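Local coordinates for protein putative alpha-L-fucosidase (PDB 4OUE) that probably hydrolyses alpha-L-fucosides, as a glycoside hydrolase family 29 enzyme with a TIM-barrel domain, and here holds a thiogalactoside in a pocket, at residues V193-K198 and V206-N211; T254-R259 and S290-N295. All blocks are in the same frame, centred on the assembly; numbering follows the deposited sequence.

In the fold
From the N terminus, interaction 1 comes first. Strand 193-195 follows helix 175-188 and runs into 196-198; a seven-residue loop then brings back 206-211, and the contact closes this short excursion. The chain goes on through helices 226-230 and 236-240 to strand 253-257, where interaction 2 opens; it closes a much longer loop of thirty residues containing helix 275-283. The two loops lie in series, neither nesting nor crossing. Strands 193-195 and 253-257 are the two outermost in the order of the parallel sheet, and 206-211 lies between them, with Met-209 packed on Thr-254. Both contacts reach the bound thiogalactoside.

Interaction 1 (V193-K198 and V206-N211). With IPT (1-methylethyl 1-thio-beta-D-galactopyranoside), chain D.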
loop_
_atom_site.group_PDB
_atom_site.type_symbol
_atom_site.label_atom_id
_atom_site.label_comp_id
_atom_site.label_asym_id
_atom_site.label_seq_id
_atom_site.Cartn_x
_atom_site.Cartn_y
_atom_site.Cartn_z
ATOM N N VAL A 193 0.400 10.583 -5.907
ATOM C CA VAL A 193 0.276 9.260 -6.500
ATOM C C VAL A 193 -1.172 9.001 -6.933
ATOM O O VAL A 193 -2.116 9.268 -6.180
ATOM C CB VAL A 193 0.731 8.186 -5.497
ATOM C CG1 VAL A 193 0.435 6.806 -6.029
ATOM C CG2 VAL A 193 2.214 8.335 -5.225
ATOM N N ILE A 194 -1.361 8.505 -8.153
ATOM C CA ILE A 194 -2.711 8.177 -8.601
ATOM C C ILE A 194 -2.943 6.669 -8.574
ATOM O O ILE A 194 -2.242 5.911 -9.250
ATOM C CB ILE A 194 -3.002 8.696 -10.024
ATOM C CG1 ILE A 194 -2.996 10.226 -10.058
ATOM C CG2 ILE A 194 -4.350 8.181 -10.504
ATOM C CD1 ILE A 194 -3.213 10.786 -11.460
ATOM N N PHE A 195 -3.917 6.239 -7.777
ATOM C CA PHE A 195 -4.370 4.854 -7.808
ATOM C C PHE A 195 -5.366 4.767 -8.939
ATOM O O PHE A 195 -6.510 5.222 -8.802
ATOM C CB PHE A 195 -5.038 4.476 -6.487
ATOM C CG PHE A 195 -5.643 3.090 -6.475
ATOM C CD1 PHE A 195 -4.862 1.979 -6.187
ATOM C CD2 PHE A 195 -6.997 2.901 -6.735
ATOM C CE1 PHE A 195 -5.419 0.709 -6.162
ATOM C CE2 PHE A 195 -7.565 1.630 -6.701
ATOM C CZ PHE A 195 -6.773 0.533 -6.417
ATOM N N GLY A 196 -4.929 4.207 -10.067
ATOM C CA GLY A 196 -5.760 4.142 -11.258
ATOM C C GLY A 196 -6.369 2.783 -11.566
ATOM O O GLY A 196 -5.703 1.746 -11.500
ATOM N N THR A 197 -7.644 2.794 -11.942
ATOM C CA THR A 197 -8.340 1.570 -12.325
ATOM C C THR A 197 -9.000 1.702 -13.702
ATOM O O THR A 197 -9.317 2.810 -14.154
ATOM C CB THR A 197 -9.414 1.200 -11.291
ATOM O OG1 THR A 197 -10.241 2.343 -11.053
ATOM C CG2 THR A 197 -8.769 0.765 -9.980
ATOM N N LYS A 198 -9.201 0.564 -14.358
ATOM C CA LYS A 198 -9.904 0.517 -15.640
ATOM C C LYS A 198 -9.452 1.561 -16.670
ATOM O O LYS A 198 -8.274 1.588 -17.050
ATOM C CB LYS A 198 -11.408 0.558 -15.392
ATOM C CG LYS A 198 -11.853 -0.639 -14.559
ATOM C CD LYS A 198 -13.314 -0.571 -14.151
ATOM C CE LYS A 198 -13.694 -1.838 -13.401
ATOM N NZ LYS A 198 -15.092 -1.802 -12.907
ATOM N N VAL A 206 -0.110 3.585 -9.488
ATOM C CA VAL A 206 -0.203 2.293 -8.809
ATOM C C VAL A 206 -1.519 1.630 -9.218
ATOM O O VAL A 206 -2.470 2.319 -9.627
ATOM C CB VAL A 206 -0.083 2.417 -7.256
ATOM C CG1 VAL A 206 1.240 3.097 -6.861
ATOM C CG2 VAL A 206 -1.282 3.182 -6.667
ATOM N N ARG A 207 -1.564 0.301 -9.115
ATOM C CA ARG A 207 -2.692 -0.487 -9.606
ATOM C C ARG A 207 -3.392 -1.234 -8.479
ATOM O O ARG A 207 -2.830 -1.420 -7.397
ATOM C CB ARG A 207 -2.197 -1.513 -10.641
ATOM C CG ARG A 207 -1.395 -2.691 -10.024
ATOM C CD ARG A 207 -0.879 -3.666 -11.090
ATOM N NE ARG A 207 -0.418 -4.930 -10.509
ATOM C CZ ARG A 207 0.864 -5.265 -10.354
ATOM N NH1 ARG A 207 1.825 -4.429 -10.732
ATOM N NH2 ARG A 207 1.187 -6.435 -9.812
ATOM N N TRP A 208 -4.616 -1.683 -8.739
ATOM C CA TRP A 208 -5.274 -2.613 -7.832
ATOM C C TRP A 208 -4.657 -3.993 -8.015
ATOM O O TRP A 208 -4.039 -4.269 -9.050
ATOM C CB TRP A 208 -6.772 -2.673 -8.141
ATOM C CG TRP A 208 -7.551 -3.462 -7.124
ATOM C CD1 TRP A 208 -7.361 -3.484 -5.762
ATOM C CD2 TRP A 208 -8.641 -4.345 -7.391
ATOM N NE1 TRP A 208 -8.279 -4.322 -5.175
ATOM C CE2 TRP A 208 -9.072 -4.866 -6.155
ATOM C CE3 TRP A 208 -9.298 -4.742 -8.564
ATOM C CZ2 TRP A 208 -10.137 -5.767 -6.056
ATOM C CZ3 TRP A 208 -10.349 -5.639 -8.467
ATOM C CH2 TRP A 208 -10.765 -6.138 -7.221
ATOM N N MET A 209 -4.808 -4.867 -7.027
ATOM C CA MET A 209 -4.239 -6.210 -7.157
ATOM C C MET A 209 -5.291 -7.316 -7.164
ATOM O O MET A 209 -4.974 -8.478 -6.896
ATOM C CB MET A 209 -3.178 -6.472 -6.080
ATOM C CG MET A 209 -3.392 -5.689 -4.804
ATOM S SD MET A 209 -4.951 -6.089 -4.003
ATOM C CE MET A 209 -4.592 -7.772 -3.500
ATOM N N GLY A 210 -6.541 -6.957 -7.463
ATOM C CA GLY A 210 -7.542 -7.959 -7.800
ATOM C C GLY A 210 -8.417 -8.509 -6.694
ATOM O O GLY A 210 -9.418 -9.177 -6.980
ATOM N N ASN A 211 -8.056 -8.264 -5.434
ATOM C CA ASN A 211 -8.952 -8.647 -4.338
ATOM C C ASN A 211 -8.962 -7.657 -3.175
ATOM O O ASN A 211 -8.165 -6.717 -3.141
ATOM C CB ASN A 211 -8.665 -10.069 -3.846
ATOM C CG ASN A 211 -7.316 -10.197 -3.156
ATOM O OD1 ASN A 211 -7.169 -9.859 -1.976
ATOM N ND2 ASN A 211 -6.329 -10.709 -3.883
HETATM C C1 IPT D . -13.306 -3.067 -7.305
HETATM C C2 IPT D . -13.100 -2.207 -8.503
HETATM O O2 IPT D . -13.663 -2.793 -9.618
HETATM C C3 IPT D . -11.630 -1.989 -8.685
HETATM O O3 IPT D . -11.424 -1.141 -9.764
HETATM C C4 IPT D . -11.028 -1.424 -7.429
HETATM O O4 IPT D . -11.481 -0.127 -7.235
HETATM C C5 IPT D . -11.432 -2.273 -6.259
HETATM O O5 IPT D . -12.818 -2.389 -6.193
HETATM C C6 IPT D . -10.935 -1.665 -4.985
HETATM O O6 IPT D . -10.915 -2.606 -3.972
HETATM S S1 IPT D . -15.038 -3.451 -7.153
HETATM C "C1'" IPT D . -15.249 -4.838 -6.069
HETATM C "C2'" IPT D . -15.531 -6.085 -6.839
HETATM C "C3'" IPT D . -13.981 -5.100 -5.341
HETATM O O HOH W 1 -5.902 -0.922 -11.196
#
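Val-206 is held through both backbone polar atoms by Ile-194 and Gly-196: its N donates to Ile-194 O at 3.2 Å (161° at the hydrogen), and its O accepts from Gly-196 N at 3.1 Å. This is a single beta bridge centred on Phe-195. One step further on a water bridges, donating to Gly-196 O at 2.7 Å and accepting from Trp-208 N at 2.9 Å. Arg-207 CB points away from the strand, and NE, NH1 and NH2 are satisfied by the carbonyls of Leu-239, Ile-250 and Trp-221; Thr-197 OG1 is bonded to Trp-165 O. Because CG of Phe-195 stands anti to N (chi1 175°), its ring runs alongside the 206-208 backbone, with Val-206 CG2 at the ring edge, near its plane, and CZ 3.6 Å from Trp-208 CB. The strand belongs to the parallel sheet of the TIM barrel, and the returning loop helps to line the sugar pocket. There the Trp-208 indole is sandwiched, with sugar atom C5 of the ligand 3.5 Å above the ring centre and the backbone N of Gly-210 over the opposite face. This is a CH-pi stack of the sugar's C3-C4-C5 face on the indole, common in carbohydrate-binding sites. The indole NE1 has two weak bonds, one to Asn-211 O at 3.1 Å, bent to 125°, and one to Asp-255 OD1. With an alanine replacing Trp-208 the sugar would probably lose its apolar platform, and Asp-255 OD1 the weak indole N-H bond. Past Thr-197, whose CG2 lies 3.3 Å from ligand O3, Lys-198 NZ is taken by Gly-167 O.

Interaction 2 (T254-R259 and S290-N295); sequences TDVSIR and SVLLLN. With IPT (1-methylethyl 1-thio-beta-D-galactopyranoside), chain D.
Thr-254 and Leu-292 begin four parallel bridges, continued by Asp-255 with Leu-293, Val-256 with Leu-294 and Ser-257 with Asn-295; the strand axes approach to 4.7 Å, with their N-to-C directions 19° apart. The backbone bonds alternate as parallel strands require. Thr-254 N donates to Val-291 O, Leu-293 N to Thr-254 O at 2.7 Å, Val-256 N to Leu-293 O, and Asn-295 N to Val-256 O at 2.9 Å; Ile-258 N extends the ladder to Asn-295 O. CA-H...O contacts reinforce it, Asp-255 CA lying 3.4 Å from Leu-293 O. Side-chain bonds sit at both ends. Thr-254 OG1 donates to Ser-290 OG (2.8 Å), also hydrogen-bonded to Ala-252 O, while Asn-295 ND2 reaches Ser-257 OG at 3.0 Å. That partner lies almost in the amide plane and the bond is nearly straight (164°); Ser-257 OG also bonds Ser-261 O, Asn-295 ND2 also bonds Trp-262 O, and its OD1 bonds His-27 ND1. The apolar contacts lie on the face bearing Thr-254, Val-256, Leu-292 and Leu-294. Val-256 CG1, set between the backbone N and carbonyl carbon (chi1 62°), touches Leu-292 CD1 at 3.6 Å and lies beside Leu-294 CD1. Helix 275-283 covers this side through Ile-281 and Leu-278. On the other face Asp-255 carries OD2 to within 2.6 Å of ligand O6, and Leu-293 packs on Phe-25 and Trp-164. Helix outside, ligand and inward side chains inside: this is a right-handed beta-alpha-beta crossover of a TIM barrel, with Asp-255 reaching the bound sugar from its inner face.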
loop_
_atom_site.group_PDB
_atom_site.type_symbol
_atom_site.label_atom_id
_atom_site.label_comp_id
_atom_site.label_asym_id
_atom_site.label_seq_id
_atom_site.Cartn_x
_atom_site.Cartn_y
_atom_site.Cartn_z
ATOM N N THR A 254 -2.308 -2.839 -2.135
ATOM C CA THR A 254 -3.235 -3.801 -1.538
ATOM C C THR A 254 -4.170 -3.139 -0.518
ATOM O O THR A 254 -3.701 -2.582 0.480
ATOM C CB THR A 254 -2.427 -4.909 -0.848
ATOM O OG1 THR A 254 -1.555 -5.512 -1.816
ATOM C CG2 THR A 254 -3.328 -5.965 -0.273
ATOM N N ASP A 255 -5.480 -3.212 -0.757
ATOM C CA ASP A 255 -6.472 -2.572 0.125
ATOM C C ASP A 255 -7.327 -3.568 0.898
ATOM O O ASP A 255 -7.807 -4.551 0.334
ATOM C CB ASP A 255 -7.385 -1.616 -0.652
ATOM C CG ASP A 255 -8.171 -2.311 -1.772
ATOM O OD1 ASP A 255 -7.612 -3.197 -2.465
ATOM O OD2 ASP A 255 -9.363 -1.956 -1.972
ATOM N N VAL A 256 -7.530 -3.301 2.183
ATOM C CA VAL A 256 -8.330 -4.185 3.015
ATOM C C VAL A 256 -8.880 -3.430 4.227
ATOM O O VAL A 256 -8.253 -2.486 4.728
ATOM C CB VAL A 256 -7.506 -5.423 3.449
ATOM C CG1 VAL A 256 -6.299 -5.008 4.285
ATOM C CG2 VAL A 256 -8.366 -6.420 4.196
ATOM N N SER A 257 -10.069 -3.810 4.684
ATOM C CA SER A 257 -10.616 -3.168 5.869
ATOM C C SER A 257 -10.188 -3.941 7.103
ATOM O O SER A 257 -9.929 -5.148 7.029
ATOM C CB SER A 257 -12.137 -3.076 5.787
ATOM O OG SER A 257 -12.667 -2.293 6.850
ATOM N N ILE A 258 -10.095 -3.249 8.236
ATOM C CA ILE A 258 -9.732 -3.901 9.494
ATOM C C ILE A 258 -10.977 -4.580 10.068
ATOM O O ILE A 258 -10.917 -5.322 11.055
ATOM C CB ILE A 258 -9.137 -2.875 10.497
ATOM C CG1 ILE A 258 -8.317 -3.585 11.594
ATOM C CG2 ILE A 258 -10.240 -1.960 11.076
ATOM C CD1 ILE A 258 -7.566 -2.631 12.518
ATOM N N ARG A 259 -12.104 -4.314 9.417
ATOM C CA ARG A 259 -13.399 -4.896 9.752
ATOM C C ARG A 259 -13.934 -5.619 8.510
ATOM O O ARG A 259 -13.376 -5.461 7.411
ATOM C CB ARG A 259 -14.368 -3.772 10.172
ATOM C CG ARG A 259 -14.204 -3.350 11.621
ATOM C CD ARG A 259 -14.394 -1.853 11.828
ATOM N NE ARG A 259 -14.284 -1.526 13.248
ATOM C CZ ARG A 259 -15.315 -1.521 14.088
ATOM N NH1 ARG A 259 -16.534 -1.794 13.642
ATOM N NH2 ARG A 259 -15.129 -1.242 15.373
ATOM N N SER A 290 4.380 -4.981 -2.235
ATOM C CA SER A 290 3.228 -4.113 -2.392
ATOM C C SER A 290 3.227 -3.077 -1.271
ATOM O O SER A 290 4.254 -2.851 -0.610
ATOM C CB SER A 290 1.938 -4.941 -2.362
ATOM O OG SER A 290 0.794 -4.130 -2.595
ATOM N N VAL A 291 2.076 -2.444 -1.083
ATOM C CA VAL A 291 1.866 -1.476 -0.023
ATOM C C VAL A 291 0.476 -1.747 0.551
ATOM O O VAL A 291 -0.484 -2.010 -0.199
ATOM C CB VAL A 291 1.976 -0.019 -0.553
ATOM C CG1 VAL A 291 1.286 0.987 0.393
ATOM C CG2 VAL A 291 3.445 0.358 -0.781
ATOM N N LEU A 292 0.380 -1.715 1.878
ATOM C CA LEU A 292 -0.864 -2.037 2.557
ATOM C C LEU A 292 -1.685 -0.780 2.842
ATOM O O LEU A 292 -1.272 0.095 3.619
ATOM C CB LEU A 292 -0.569 -2.812 3.851
ATOM C CG LEU A 292 -1.758 -3.104 4.779
ATOM C CD1 LEU A 292 -2.867 -3.869 4.054
ATOM C CD2 LEU A 292 -1.286 -3.868 6.015
ATOM N N LEU A 293 -2.845 -0.686 2.201
ATOM C CA LEU A 293 -3.815 0.363 2.510
ATOM C C LEU A 293 -4.874 -0.223 3.439
ATOM O O LEU A 293 -5.728 -1.005 3.011
ATOM C CB LEU A 293 -4.443 0.899 1.223
ATOM C CG LEU A 293 -5.627 1.877 1.289
ATOM C CD1 LEU A 293 -5.362 3.051 2.231
ATOM C CD2 LEU A 293 -5.930 2.384 -0.129
ATOM N N LEU A 294 -4.811 0.147 4.717
ATOM C CA LEU A 294 -5.654 -0.476 5.732
ATOM C C LEU A 294 -6.752 0.489 6.202
ATOM O O LEU A 294 -6.463 1.575 6.712
ATOM C CB LEU A 294 -4.792 -0.938 6.914
ATOM C CG LEU A 294 -5.468 -1.567 8.141
ATOM C CD1 LEU A 294 -6.194 -2.856 7.786
ATOM C CD2 LEU A 294 -4.448 -1.815 9.263
ATOM N N ASN A 295 -8.009 0.085 6.038
ATOM C CA ASN A 295 -9.141 0.934 6.393
ATOM C C ASN A 295 -9.558 0.906 7.876
ATOM O O ASN A 295 -9.754 -0.170 8.464
ATOM C CB ASN A 295 -10.334 0.581 5.507
ATOM C CG ASN A 295 -11.591 1.341 5.887
ATOM O OD1 ASN A 295 -11.707 2.543 5.630
ATOM N ND2 ASN A 295 -12.551 0.639 6.489
HETATM C C1 IPT D . -13.306 -3.067 -7.305
HETATM C C2 IPT D . -13.100 -2.207 -8.503
HETATM O O2 IPT D . -13.663 -2.793 -9.618
HETATM C C3 IPT D . -11.630 -1.989 -8.685
HETATM O O3 IPT D . -11.424 -1.141 -9.764
HETATM C C4 IPT D . -11.028 -1.424 -7.429
HETATM O O4 IPT D . -11.481 -0.127 -7.235
HETATM C C5 IPT D . -11.432 -2.273 -6.259
HETATM O O5 IPT D . -12.818 -2.389 -6.193
HETATM C C6 IPT D . -10.935 -1.665 -4.985
HETATM O O6 IPT D . -10.915 -2.606 -3.972
HETATM S S1 IPT D . -15.038 -3.451 -7.153
HETATM C "C1'" IPT D . -15.249 -4.838 -6.069
HETATM C "C2'" IPT D . -15.531 -6.085 -6.839
HETATM C "C3'" IPT D . -13.981 -5.100 -5.341
#